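Local coordinates for iron-binding protein (Staphylococcus epidermidis, PDB 4M7O) that probably binds iron or an iron complex as a periplasmic-type solute-binding protein and delivers it for uptake, at residues Glu73-Ala78 and Lys98-Lys103; Phe164-Ser169 and Ser226-Met231. One frame throughout, in Å; residues are numbered along the deposited sequence.

Two contacts of different character, about 29 Å apart at their nearest atoms, lie on opposite sides of the chain's centre. Following the chain from the N terminus, contact 1 comes first: helix 72-77 meets helix 94-102 after a short excursion through strand 82-86, so a loop of 19 residues closes on one face of the five-stranded parallel sheet. After strand 106-110 and helix 116-129, the long helix 133-152 carries the chain to the second lobe. Contact 2 then closes a wider loop of 56 residues. The loops neither nest nor cross; they stand in series. Contact 1 joins two helices lying on the parallel sheet; contact 2 joins strand 162-168 of the mixed sheet to helix 225-234.

Contact 1 of 2, residues Glu73-Ala78 and Lys98-Lys103; sequences EELIKA and KSLKDK
L100 reaches from its helix toward L75 and I76, and its forked end divides the work: CD2 meets L75 while CD1 meets I76. On the inner branch L100 CD2 lies 4.1 Å from L75 CB, with the two leucine side chains crossing at about a right angle. L75 sets its CG beside its own backbone N (chi1 -79°), and from there L75 CD1 comes within 4.2 Å of the same L100 methyl. This is the enclosed half: L75 also rests on I26 and F65 of the sheet beneath and on V96 and L97 of the neighbouring helix. The pair is a worked example of a layered alpha/beta fold: helices 72-77 and 94-102 lead into and out of strand 82-86 and pack side by side over the parallel sheet, whose strand order places 25-27 between 82-86 and 45-49. The outer branch is just as close, I76 CG1 sitting 4.0 Å from L100 CD1, but the isoleucine is partly exposed and borders solvent. Looser still is the exposed K103, whose side chain approaches only to 4.5 Å, its CD from I76 CD1. No hydrogen bond joins the segments, and the outermost atoms of the K103 side chain are not modelled, consistent with mobility on the solvent side.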
loop_
_atom_site.group_PDB
_atom_site.type_symbol
_atom_site.label_atom_id
_atom_site.label_comp_id
_atom_site.label_asym_id
_atom_site.label_seq_id
_atom_site.Cartn_x
_atom_site.Cartn_y
_atom_site.Cartn_z
ATOM N N GLU A 73 28.150 3.857 4.965
ATOM C CA GLU A 73 29.374 3.315 4.394
ATOM C C GLU A 73 29.091 2.087 3.536
ATOM O O GLU A 73 29.746 1.873 2.516
ATOM C CB GLU A 73 30.388 2.994 5.489
ATOM C CG GLU A 73 31.012 4.230 6.108
ATOM C CD GLU A 73 31.834 5.029 5.109
ATOM O OE1 GLU A 73 32.442 4.411 4.210
ATOM O OE2 GLU A 73 31.872 6.275 5.220
ATOM N N GLU A 74 28.105 1.295 3.945
ATOM C CA GLU A 74 27.777 0.065 3.242
ATOM C C GLU A 74 27.084 0.392 1.928
ATOM O O GLU A 74 27.201 -0.352 0.947
ATOM C CB GLU A 74 26.891 -0.830 4.117
ATOM C CG GLU A 74 27.243 -2.316 4.083
ATOM C CD GLU A 74 28.575 -2.647 4.761
ATOM O OE1 GLU A 74 29.244 -1.732 5.292
ATOM O OE2 GLU A 74 28.957 -3.837 4.767
ATOM N N LEU A 75 26.372 1.516 1.919
ATOM C CA LEU A 75 25.700 2.003 0.718
ATOM C C LEU A 75 26.740 2.464 -0.312
ATOM O O LEU A 75 26.649 2.126 -1.489
ATOM C CB LEU A 75 24.743 3.151 1.063
ATOM C CG LEU A 75 23.363 2.842 1.676
ATOM C CD1 LEU A 75 22.680 4.129 2.128
ATOM C CD2 LEU A 75 22.477 2.132 0.682
ATOM N N ILE A 76 27.724 3.227 0.142
ATOM C CA ILE A 76 28.811 3.689 -0.721
ATOM C C ILE A 76 29.588 2.505 -1.273
ATOM O O ILE A 76 29.967 2.478 -2.447
ATOM C CB ILE A 76 29.777 4.617 0.061
ATOM C CG1 ILE A 76 29.052 5.901 0.473
ATOM C CG2 ILE A 76 31.033 4.937 -0.753
ATOM C CD1 ILE A 76 29.891 6.838 1.312
ATOM N N LYS A 77 29.816 1.525 -0.406
ATOM C CA LYS A 77 30.626 0.354 -0.717
ATOM C C LYS A 77 29.964 -0.467 -1.824
ATOM O O LYS A 77 30.639 -1.104 -2.625
ATOM C CB LYS A 77 30.768 -0.465 0.567
ATOM C CG LYS A 77 31.722 -1.635 0.536
ATOM C CD LYS A 77 31.660 -2.356 1.888
ATOM C CE LYS A 77 31.754 -3.871 1.749
ATOM N NZ LYS A 77 33.071 -4.405 2.190
ATOM N N ALA A 78 28.636 -0.410 -1.888
ATOM C CA ALA A 78 27.880 -1.169 -2.879
ATOM C C ALA A 78 27.981 -0.517 -4.254
ATOM O O ALA A 78 27.574 -1.111 -5.272
ATOM C CB ALA A 78 26.419 -1.281 -2.461
ATOM N N LYS A 98 21.100 11.828 1.601
ATOM C CA LYS A 98 21.625 13.131 1.204
ATOM C C LYS A 98 23.128 13.062 0.965
ATOM O O LYS A 98 23.649 13.716 0.065
ATOM C CB LYS A 98 21.315 14.197 2.259
ATOM C CG LYS A 98 19.889 14.718 2.210
ATOM N N SER A 99 23.815 12.259 1.771
ATOM C CA SER A 99 25.241 12.017 1.591
ATOM C C SER A 99 25.541 11.339 0.255
ATOM O O SER A 99 26.432 11.766 -0.467
ATOM C CB SER A 99 25.786 11.168 2.738
ATOM O OG SER A 99 25.759 11.891 3.954
ATOM N N LEU A 100 24.790 10.291 -0.069
ATOM C CA LEU A 100 24.999 9.565 -1.321
ATOM C C LEU A 100 24.812 10.484 -2.527
ATOM O O LEU A 100 25.650 10.516 -3.434
ATOM C CB LEU A 100 24.072 8.350 -1.405
ATOM C CG LEU A 100 24.578 7.036 -0.792
ATOM C CD1 LEU A 100 25.685 6.431 -1.649
ATOM C CD2 LEU A 100 25.061 7.216 0.647
ATOM N N LYS A 101 23.720 11.244 -2.512
ATOM C CA LYS A 101 23.451 12.248 -3.536
ATOM C C LYS A 101 24.617 13.218 -3.725
ATOM O O LYS A 101 24.973 13.540 -4.857
ATOM C CB LYS A 101 22.166 13.018 -3.204
ATOM C CG LYS A 101 21.787 14.067 -4.233
ATOM C CD LYS A 101 20.400 14.645 -3.962
ATOM C CE LYS A 101 20.144 15.877 -4.826
ATOM N NZ LYS A 101 18.812 16.487 -4.562
ATOM N N ASP A 102 25.224 13.664 -2.624
ATOM C CA ASP A 102 26.356 14.598 -2.695
ATOM C C ASP A 102 27.551 13.964 -3.406
ATOM O O ASP A 102 28.348 14.659 -4.036
ATOM C CB ASP A 102 26.763 15.094 -1.297
ATOM C CG ASP A 102 27.832 16.197 -1.341
ATOM O OD1 ASP A 102 27.686 17.143 -2.149
ATOM O OD2 ASP A 102 28.819 16.128 -0.569
ATOM N N LYS A 103 27.664 12.641 -3.315
ATOM C CA LYS A 103 28.738 11.917 -3.989
ATOM C C LYS A 103 28.371 11.634 -5.448
ATOM O O LYS A 103 29.143 11.006 -6.173
ATOM C CB LYS A 103 29.049 10.596 -3.268
ATOM C CG LYS A 103 29.184 10.712 -1.751
ATOM C CD LYS A 103 30.612 10.472 -1.276
#

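Contact 2 of 2, residues Phe164-Ser169 and Ser226-Met231; sequences FMEVSS and SDYIEM
S169 and M231 mark the nearest backbone approach, 9.3 Å between their CA atoms, so the segments 164-169 and 226-231 are bridged by side chains and not by main chain. From the strand, E166 extends toward the helix with CG anti to its backbone N (chi1 -177°) and the chain straight beyond. Y228 comes the other way, its hydroxyl donating to the carboxylate: Y228 OH lies 2.4 Å from E166 OE1, so short that the exact length is doubtful. OE1 meets the ring at its edge, near its plane, while carboxylate and ring planes stand 76° apart; Y228 CE1 is 3.2 Å from E166 OE1. The ring packs on I249 and T251 of strand 249-251, parallel neighbour of strand 216-219; helix 225-234 lies in the beta-alpha-beta connection between the two. Nearby, the selenomethionine M231 bends at its last torsion (chi3 44°) and brings its methyl to S169, with M231 CE 3.5 Å from S169 OG. That hydroxyl has its polar partner in E221. Just before S169 in the chain, V167 and S168 form a classic beta bulge opposite Y174. Each oxygen of the buried E166 carboxylate thus has its own partner, OE1 the tyrosine and OE2 R235 in a salt bridge, and the arginine would be expected to favour its negative charge.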
loop_
_atom_site.group_PDB
_atom_site.type_symbol
_atom_site.label_atom_id
_atom_site.label_comp_id
_atom_site.label_asym_id
_atom_site.label_seq_id
_atom_site.Cartn_x
_atom_site.Cartn_y
_atom_site.Cartn_z
ATOM N N PHE A 164 -16.701 1.091 7.246
ATOM C CA PHE A 164 -15.842 1.856 8.126
ATOM C C PHE A 164 -14.453 1.224 8.103
ATOM O O PHE A 164 -14.304 0.029 8.390
ATOM C CB PHE A 164 -16.405 1.871 9.549
ATOM C CG PHE A 164 -15.477 2.497 10.556
ATOM C CD1 PHE A 164 -15.313 3.872 10.606
ATOM C CD2 PHE A 164 -14.772 1.721 11.452
ATOM C CE1 PHE A 164 -14.455 4.452 11.524
ATOM C CE2 PHE A 164 -13.907 2.313 12.375
ATOM C CZ PHE A 164 -13.748 3.667 12.403
HETATM N N MSE A 165 -13.445 2.010 7.726
HETATM C CA MSE A 165 -12.069 1.526 7.701
HETATM C C MSE A 165 -11.401 1.998 8.979
HETATM O O MSE A 165 -11.256 3.204 9.214
HETATM C CB MSE A 165 -11.315 2.101 6.501
HETATM C CG MSE A 165 -11.979 1.882 5.157
HETATM SE SE MSE A 165 -11.918 0.032 4.540
HETATM C CE MSE A 165 -9.995 -0.230 4.566
ATOM N N GLU A 166 -11.007 1.057 9.822
ATOM C CA GLU A 166 -10.338 1.417 11.058
ATOM C C GLU A 166 -8.834 1.285 10.863
ATOM O O GLU A 166 -8.317 0.163 10.749
ATOM C CB GLU A 166 -10.807 0.494 12.178
ATOM C CG GLU A 166 -10.215 0.839 13.529
ATOM C CD GLU A 166 -10.968 0.184 14.662
ATOM O OE1 GLU A 166 -12.162 -0.163 14.477
ATOM O OE2 GLU A 166 -10.376 0.028 15.750
ATOM N N VAL A 167 -8.117 2.408 10.791
ATOM C CA VAL A 167 -6.680 2.324 10.465
ATOM C C VAL A 167 -5.769 2.469 11.679
ATOM O O VAL A 167 -4.563 2.293 11.585
ATOM C CB VAL A 167 -6.246 3.325 9.379
ATOM C CG1 VAL A 167 -7.047 3.094 8.116
ATOM C CG2 VAL A 167 -6.399 4.769 9.873
ATOM N N SER A 168 -6.353 2.797 12.823
ATOM C CA SER A 168 -5.608 2.792 14.072
ATOM C C SER A 168 -6.645 2.748 15.172
ATOM O O SER A 168 -7.796 3.149 14.958
ATOM C CB SER A 168 -4.725 4.039 14.186
ATOM O OG SER A 168 -3.776 3.891 15.230
ATOM N N SER A 169 -6.276 2.252 16.350
ATOM C CA SER A 169 -7.308 2.027 17.372
ATOM C C SER A 169 -6.914 2.451 18.777
ATOM O O SER A 169 -7.770 2.615 19.643
ATOM C CB SER A 169 -7.720 0.555 17.371
ATOM O OG SER A 169 -6.613 -0.278 17.660
ATOM N N SER A 226 -10.190 -12.608 15.246
ATOM C CA SER A 226 -10.734 -12.813 16.587
ATOM C C SER A 226 -10.354 -11.685 17.546
ATOM O O SER A 226 -11.131 -11.335 18.433
ATOM C CB SER A 226 -10.267 -14.155 17.155
ATOM O OG SER A 226 -8.850 -14.204 17.244
ATOM N N ASP A 227 -9.161 -11.121 17.366
ATOM C CA ASP A 227 -8.685 -10.029 18.221
ATOM C C ASP A 227 -9.456 -8.735 17.990
ATOM O O ASP A 227 -9.806 -8.031 18.944
ATOM C CB ASP A 227 -7.185 -9.782 18.014
ATOM C CG ASP A 227 -6.318 -10.768 18.778
ATOM O OD1 ASP A 227 -6.849 -11.795 19.255
ATOM O OD2 ASP A 227 -5.099 -10.519 18.893
ATOM N N TYR A 228 -9.716 -8.419 16.725
ATOM C CA TYR A 228 -10.476 -7.219 16.409
ATOM C C TYR A 228 -11.913 -7.395 16.871
ATOM O O TYR A 228 -12.525 -6.448 17.367
ATOM C CB TYR A 228 -10.413 -6.903 14.917
ATOM C CG TYR A 228 -11.131 -5.628 14.523
ATOM C CD1 TYR A 228 -10.888 -4.432 15.188
ATOM C CD2 TYR A 228 -12.027 -5.617 13.473
ATOM C CE1 TYR A 228 -11.534 -3.264 14.817
ATOM C CE2 TYR A 228 -12.683 -4.457 13.097
ATOM C CZ TYR A 228 -12.438 -3.285 13.768
ATOM O OH TYR A 228 -13.093 -2.134 13.383
ATOM N N ILE A 229 -12.433 -8.614 16.728
ATOM C CA ILE A 229 -13.774 -8.933 17.206
ATOM C C ILE A 229 -13.874 -8.719 18.715
ATOM O O ILE A 229 -14.866 -8.172 19.197
ATOM C CB ILE A 229 -14.204 -10.379 16.832
ATOM C CG1 ILE A 229 -14.423 -10.512 15.323
ATOM C CG2 ILE A 229 -15.486 -10.773 17.542
ATOM C CD1 ILE A 229 -14.684 -11.941 14.870
ATOM N N GLU A 230 -12.841 -9.113 19.461
ATOM C CA GLU A 230 -12.878 -8.933 20.914
ATOM C C GLU A 230 -12.787 -7.460 21.319
ATOM O O GLU A 230 -13.459 -7.032 22.257
ATOM C CB GLU A 230 -11.810 -9.777 21.620
ATOM C CG GLU A 230 -12.035 -11.290 21.490
ATOM C CD GLU A 230 -13.390 -11.755 22.033
ATOM O OE1 GLU A 230 -13.720 -11.417 23.189
ATOM O OE2 GLU A 230 -14.128 -12.463 21.305
HETATM N N MSE A 231 -11.975 -6.682 20.607
HETATM C CA MSE A 231 -11.920 -5.248 20.854
HETATM C C MSE A 231 -13.286 -4.602 20.644
HETATM O O MSE A 231 -13.725 -3.795 21.458
HETATM C CB MSE A 231 -10.912 -4.582 19.925
HETATM C CG MSE A 231 -9.470 -4.955 20.181
HETATM SE SE MSE A 231 -8.364 -4.205 18.750
HETATM C CE MSE A 231 -9.205 -2.438 18.693
#